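Local coordinates for protein beta-Lactamase/D-Alanine Carboxypeptidase (Pseudomonas syringae pv. tomato, PDB 5EVI) that probably hydrolyses the amide of beta-lactam antibiotics to substituted beta-amino acids, as a class C beta-lactamase, at residues A255-R260 with L308-T313; L113-A118 with I261-V266. All coordinates share one frame; numbering follows the deposited sequence.

In the fold
Contact 1 lies at the surface, where helix 250-258 and the turn after it meet the loop between strands 299-308 and 315-321; contact 2 is buried, between the end of helix 112-115 with its following loop and strand 262-266. Residues 261-266 directly follow 255-260 in the chain, so the two contacts share one continuous run, and their centres lie about 13 Å apart. Strands 262-266 and 299-308 are antiparallel neighbours in the main sheet, and a probable hydrogen bond from Leu308 N to Gly262 O (3.0 Å) ties the contacts together. Their chemistry follows their place: waters and a methyl group mediate contact 1, whereas threonines pack against aromatic rings in contact 2.

Contact 1 of 2, residues A255-R260 with L308-T313; sequences ALSDTR and LAAQPT
The methyl group of Ala310 overlaps the polar ends of Ser257, on helix 250-258, and Arg260, in the turn that follows. Its CB lies 3.9 Å from Ser257 OG and 4.0 Å from Arg260 NH2, approaching the guanidinium obliquely. Ser257 presents its hydroxyl because OG stands anti to the backbone N (chi1 -177°). The Arg260 chain bends at chi3 (-38°), and its guanidinium NH1 is hydrogen-bonded to Asn242 of helix 232-243. Backbone meets backbone through a CA-H...O contact from Ala310 CA to Arg260 O, 3.6 Å long and fairly straight at the hydrogen (158°). No direct hydrogen bond joins the segments; waters bridge them instead. One water lies at the guanidinium edge, in its plane, accepting from Arg260 NE (2.9 Å) and donating to Gln311 O (3.2 Å). A second donates to Arg260 O and accepts from Gln311 N at 2.8 Å. A weak hydrogen bond from Gln277 of strand 276-278 reaches the same carbonyl. With the Ala310 methyl set against polar side-chain ends and little surface buried, the loop is held to the turn after the helix mainly through water and its own backbone groups, a link that depends little on the loop's side chains.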
loop_
_atom_site.group_PDB
_atom_site.type_symbol
_atom_site.label_atom_id
_atom_site.label_comp_id
_atom_site.label_asym_id
_atom_site.label_seq_id
_atom_site.Cartn_x
_atom_site.Cartn_y
_atom_site.Cartn_z
ATOM N N ALA D 255 11.289 -9.949 -6.111
ATOM C CA ALA D 255 10.850 -8.623 -5.602
ATOM C C ALA D 255 9.460 -8.651 -5.026
ATOM O O ALA D 255 9.245 -8.144 -3.930
ATOM C CB ALA D 255 10.936 -7.549 -6.679
ATOM N N LEU D 256 8.503 -9.220 -5.752
ATOM C CA LEU D 256 7.135 -9.306 -5.230
ATOM C C LEU D 256 7.071 -10.150 -3.945
ATOM O O LEU D 256 6.404 -9.767 -2.996
ATOM C CB LEU D 256 6.183 -9.890 -6.280
ATOM C CG LEU D 256 6.037 -9.083 -7.581
ATOM C CD1 LEU D 256 5.723 -10.011 -8.752
ATOM C CD2 LEU D 256 5.004 -7.976 -7.458
ATOM N N SER D 257 7.768 -11.290 -3.932
ATOM C CA SER D 257 7.718 -12.233 -2.811
ATOM C C SER D 257 8.378 -11.658 -1.547
ATOM O O SER D 257 7.846 -11.795 -0.426
ATOM C CB SER D 257 8.405 -13.540 -3.217
ATOM O OG SER D 257 8.322 -14.492 -2.185
ATOM N N ASP D 258 9.522 -10.990 -1.727
ATOM C CA ASP D 258 10.287 -10.463 -0.568
ATOM C C ASP D 258 9.574 -9.339 0.212
ATOM O O ASP D 258 9.818 -9.172 1.421
ATOM C CB ASP D 258 11.714 -10.026 -0.968
ATOM C CG ASP D 258 12.599 -11.206 -1.436
ATOM O OD1 ASP D 258 12.158 -12.374 -1.282
ATOM O OD2 ASP D 258 13.727 -10.967 -1.965
ATOM N N THR D 259 8.684 -8.589 -0.439
ATOM C CA THR D 259 7.856 -7.614 0.283
ATOM C C THR D 259 6.898 -8.277 1.289
ATOM O O THR D 259 6.550 -7.639 2.251
ATOM C CB THR D 259 7.047 -6.662 -0.630
ATOM O OG1 THR D 259 6.084 -7.408 -1.396
ATOM C CG2 THR D 259 7.973 -5.854 -1.568
ATOM N N ARG D 260 6.492 -9.534 1.067
ATOM C CA ARG D 260 5.594 -10.282 2.008
ATOM C C ARG D 260 6.339 -11.157 3.023
ATOM O O ARG D 260 5.769 -12.058 3.626
ATOM C CB ARG D 260 4.531 -11.087 1.251
ATOM C CG ARG D 260 3.711 -10.273 0.252
ATOM C CD ARG D 260 2.708 -11.098 -0.569
ATOM N NE ARG D 260 3.173 -12.427 -0.972
ATOM C CZ ARG D 260 3.807 -12.746 -2.099
ATOM N NH1 ARG D 260 4.104 -11.832 -3.042
ATOM N NH2 ARG D 260 4.172 -14.019 -2.289
ATOM N N LEU D 308 10.254 -14.384 8.706
ATOM C CA LEU D 308 9.380 -15.466 8.284
ATOM C C LEU D 308 9.164 -15.336 6.778
ATOM O O LEU D 308 8.872 -14.245 6.278
ATOM C CB LEU D 308 8.043 -15.419 9.050
ATOM C CG LEU D 308 7.328 -16.750 9.332
ATOM C CD1 LEU D 308 8.107 -17.625 10.308
ATOM C CD2 LEU D 308 5.927 -16.478 9.867
ATOM N N ALA D 309 9.331 -16.447 6.062
ATOM C CA ALA D 309 9.149 -16.495 4.603
ATOM C C ALA D 309 7.715 -16.118 4.230
ATOM O O ALA D 309 6.828 -16.183 5.074
ATOM C CB ALA D 309 9.468 -17.892 4.086
ATOM N N ALA D 310 7.496 -15.715 2.977
ATOM C CA ALA D 310 6.137 -15.441 2.482
ATOM C C ALA D 310 5.232 -16.605 2.876
ATOM O O ALA D 310 5.602 -17.780 2.682
ATOM C CB ALA D 310 6.127 -15.243 0.973
ATOM N N GLN D 311 4.095 -16.277 3.485
ATOM C CA GLN D 311 3.158 -17.274 4.004
ATOM C C GLN D 311 1.960 -17.384 3.059
ATOM O O GLN D 311 1.103 -16.489 3.039
ATOM C CB GLN D 311 2.703 -16.895 5.417
ATOM C CG GLN D 311 3.801 -16.981 6.480
ATOM C CD GLN D 311 4.482 -18.341 6.520
ATOM O OE1 GLN D 311 5.718 -18.448 6.491
ATOM N NE2 GLN D 311 3.676 -19.391 6.538
ATOM N N PRO D 312 1.890 -18.483 2.266
ATOM C CA PRO D 312 0.780 -18.587 1.306
ATOM C C PRO D 312 -0.644 -18.554 1.879
ATOM O O PRO D 312 -1.585 -18.161 1.165
ATOM C CB PRO D 312 1.040 -19.942 0.629
ATOM C CG PRO D 312 2.504 -20.120 0.711
ATOM C CD PRO D 312 2.860 -19.579 2.066
ATOM N N THR D 313 -0.811 -18.987 3.120
ATOM C CA THR D 313 -2.132 -19.084 3.741
ATOM C C THR D 313 -2.572 -17.787 4.455
ATOM O O THR D 313 -3.703 -17.714 4.927
ATOM C CB THR D 313 -2.160 -20.238 4.770
ATOM O OG1 THR D 313 -1.055 -20.092 5.669
ATOM C CG2 THR D 313 -2.075 -21.578 4.086
HETATM O O HOH W 1 1.860 -14.155 0.962
HETATM O O HOH W 2 3.299 -13.602 3.257
HETATM O O HOH W 3 5.747 -13.720 6.225
#

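Contact 2 of 2, residues L113-A118 with I261-V266; sequences LGTHTA and IGYFKV
With chi1 at 63° in Thr115 and 61° in Thr117, each hydroxyl sits flanked by its own backbone N and C, and the two converge beside the Phe264 ring. The two OG1 atoms are hydrogen-bonded to each other, 3.0 Å apart. Thr115 OG1 comes to the ring edge, near its plane, 3.4 Å from Phe264 CE2. Thr117 meets the ring differently: its CG2 sits over one face, 3.9 Å from the centroid and 17° off the normal, a CH-pi contact, while its OG1 packs 3.2 Å from Phe264 CE2. The methyl of Thr115 is directed at the other aromatic residue, CG2 approaching Tyr263 CD2 obliquely at 3.5 Å. Thr117 OG1 is also hydrogen-bonded to His112 ND1, which ties this hydroxyl back to helix 112-115. Tyr263 and Phe264 both face Gln271 in a classic beta bulge, which lets consecutive residues of strand 262-266 direct their side chains toward the helix end. Phe111 meets both aromatic side chains just before helix 112-115, and Ala303 of strand 299-308 touches Phe264, while Arg152 of strand 151-152 packs on Thr117.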
loop_
_atom_site.group_PDB
_atom_site.type_symbol
_atom_site.label_atom_id
_atom_site.label_comp_id
_atom_site.label_asym_id
_atom_site.label_seq_id
_atom_site.Cartn_x
_atom_site.Cartn_y
_atom_site.Cartn_z
ATOM N N LEU D 113 12.698 0.857 7.598
ATOM C CA LEU D 113 11.930 1.943 6.985
ATOM C C LEU D 113 10.682 1.452 6.263
ATOM O O LEU D 113 9.789 2.244 5.996
ATOM C CB LEU D 113 12.782 2.687 5.959
ATOM C CG LEU D 113 14.078 3.379 6.403
ATOM C CD1 LEU D 113 14.912 3.707 5.182
ATOM C CD2 LEU D 113 13.774 4.643 7.189
ATOM N N GLY D 114 10.694 0.193 5.828
ATOM C CA GLY D 114 9.505 -0.469 5.299
ATOM C C GLY D 114 8.645 -1.173 6.329
ATOM O O GLY D 114 7.514 -1.558 6.025
ATOM N N THR D 115 9.167 -1.381 7.535
ATOM C CA THR D 115 8.404 -2.023 8.596
ATOM C C THR D 115 7.936 -1.074 9.724
ATOM O O THR D 115 7.292 -1.508 10.674
ATOM C CB THR D 115 9.238 -3.156 9.197
ATOM O OG1 THR D 115 10.408 -2.588 9.785
ATOM C CG2 THR D 115 9.634 -4.144 8.134
ATOM N N HIS D 116 8.270 0.213 9.621
ATOM C CA HIS D 116 7.882 1.247 10.634
ATOM C C HIS D 116 8.529 1.098 12.041
ATOM O O HIS D 116 7.967 1.607 13.016
ATOM C CB HIS D 116 6.347 1.347 10.785
ATOM C CG HIS D 116 5.595 1.286 9.488
ATOM N ND1 HIS D 116 4.871 0.181 9.098
ATOM C CD2 HIS D 116 5.449 2.198 8.499
ATOM C CE1 HIS D 116 4.333 0.411 7.911
ATOM N NE2 HIS D 116 4.682 1.617 7.516
ATOM N N THR D 117 9.690 0.433 12.137
ATOM C CA THR D 117 10.318 0.122 13.427
ATOM C C THR D 117 11.713 0.760 13.610
ATOM O O THR D 117 12.489 0.294 14.443
ATOM C CB THR D 117 10.439 -1.412 13.614
ATOM O OG1 THR D 117 11.262 -1.940 12.581
ATOM C CG2 THR D 117 9.057 -2.098 13.579
ATOM N N ALA D 118 12.002 1.830 12.861
ATOM C CA ALA D 118 13.300 2.528 12.916
ATOM C C ALA D 118 13.611 3.049 14.310
ATOM O O ALA D 118 14.671 2.761 14.878
ATOM C CB ALA D 118 13.323 3.694 11.929
ATOM N N ILE D 261 7.642 -10.911 3.172
ATOM C CA ILE D 261 8.411 -11.400 4.318
ATOM C C ILE D 261 7.986 -10.708 5.635
ATOM O O ILE D 261 7.954 -9.482 5.731
ATOM C CB ILE D 261 9.925 -11.249 4.047
ATOM C CG1 ILE D 261 10.347 -12.233 2.945
ATOM C CG2 ILE D 261 10.766 -11.451 5.311
ATOM C CD1 ILE D 261 11.748 -11.973 2.408
ATOM N N GLY D 262 7.728 -11.525 6.656
ATOM C CA GLY D 262 7.264 -11.048 7.949
ATOM C C GLY D 262 8.428 -10.758 8.868
ATOM O O GLY D 262 9.198 -11.674 9.229
ATOM N N TYR D 263 8.551 -9.502 9.273
ATOM C CA TYR D 263 9.698 -9.070 10.095
ATOM C C TYR D 263 9.344 -8.936 11.576
ATOM O O TYR D 263 10.181 -9.218 12.426
ATOM C CB TYR D 263 10.232 -7.748 9.576
ATOM C CG TYR D 263 10.950 -7.797 8.263
ATOM C CD1 TYR D 263 12.294 -8.157 8.194
ATOM C CD2 TYR D 263 10.305 -7.418 7.077
ATOM C CE1 TYR D 263 12.967 -8.172 6.976
ATOM C CE2 TYR D 263 10.964 -7.417 5.858
ATOM C CZ TYR D 263 12.291 -7.802 5.809
ATOM O OH TYR D 263 12.965 -7.804 4.627
ATOM N N PHE D 264 8.118 -8.500 11.894
ATOM C CA PHE D 264 7.710 -8.300 13.300
ATOM C C PHE D 264 6.294 -8.809 13.605
ATOM O O PHE D 264 5.417 -8.798 12.736
ATOM C CB PHE D 264 7.804 -6.808 13.646
ATOM C CG PHE D 264 9.165 -6.223 13.428
ATOM C CD1 PHE D 264 10.138 -6.304 14.429
ATOM C CD2 PHE D 264 9.483 -5.588 12.245
ATOM C CE1 PHE D 264 11.402 -5.778 14.235
ATOM C CE2 PHE D 264 10.747 -5.054 12.041
ATOM C CZ PHE D 264 11.708 -5.144 13.040
ATOM N N LYS D 265 6.086 -9.268 14.841
ATOM C CA LYS D 265 4.743 -9.481 15.386
ATOM C C LYS D 265 4.361 -8.200 16.126
ATOM O O LYS D 265 5.143 -7.729 16.968
ATOM C CB LYS D 265 4.709 -10.681 16.349
ATOM C CG LYS D 265 4.606 -12.049 15.672
ATOM C CD LYS D 265 3.190 -12.620 15.723
ATOM C CE LYS D 265 2.850 -13.483 14.522
ATOM N NZ LYS D 265 3.852 -14.506 14.134
ATOM N N VAL D 266 3.190 -7.641 15.801
ATOM C CA VAL D 266 2.697 -6.366 16.392
ATOM C C VAL D 266 1.245 -6.591 16.795
ATOM O O VAL D 266 0.342 -6.444 15.976
ATOM C CB VAL D 266 2.803 -5.175 15.401
ATOM C CG1 VAL D 266 2.442 -3.857 16.085
ATOM C CG2 VAL D 266 4.210 -5.073 14.823
#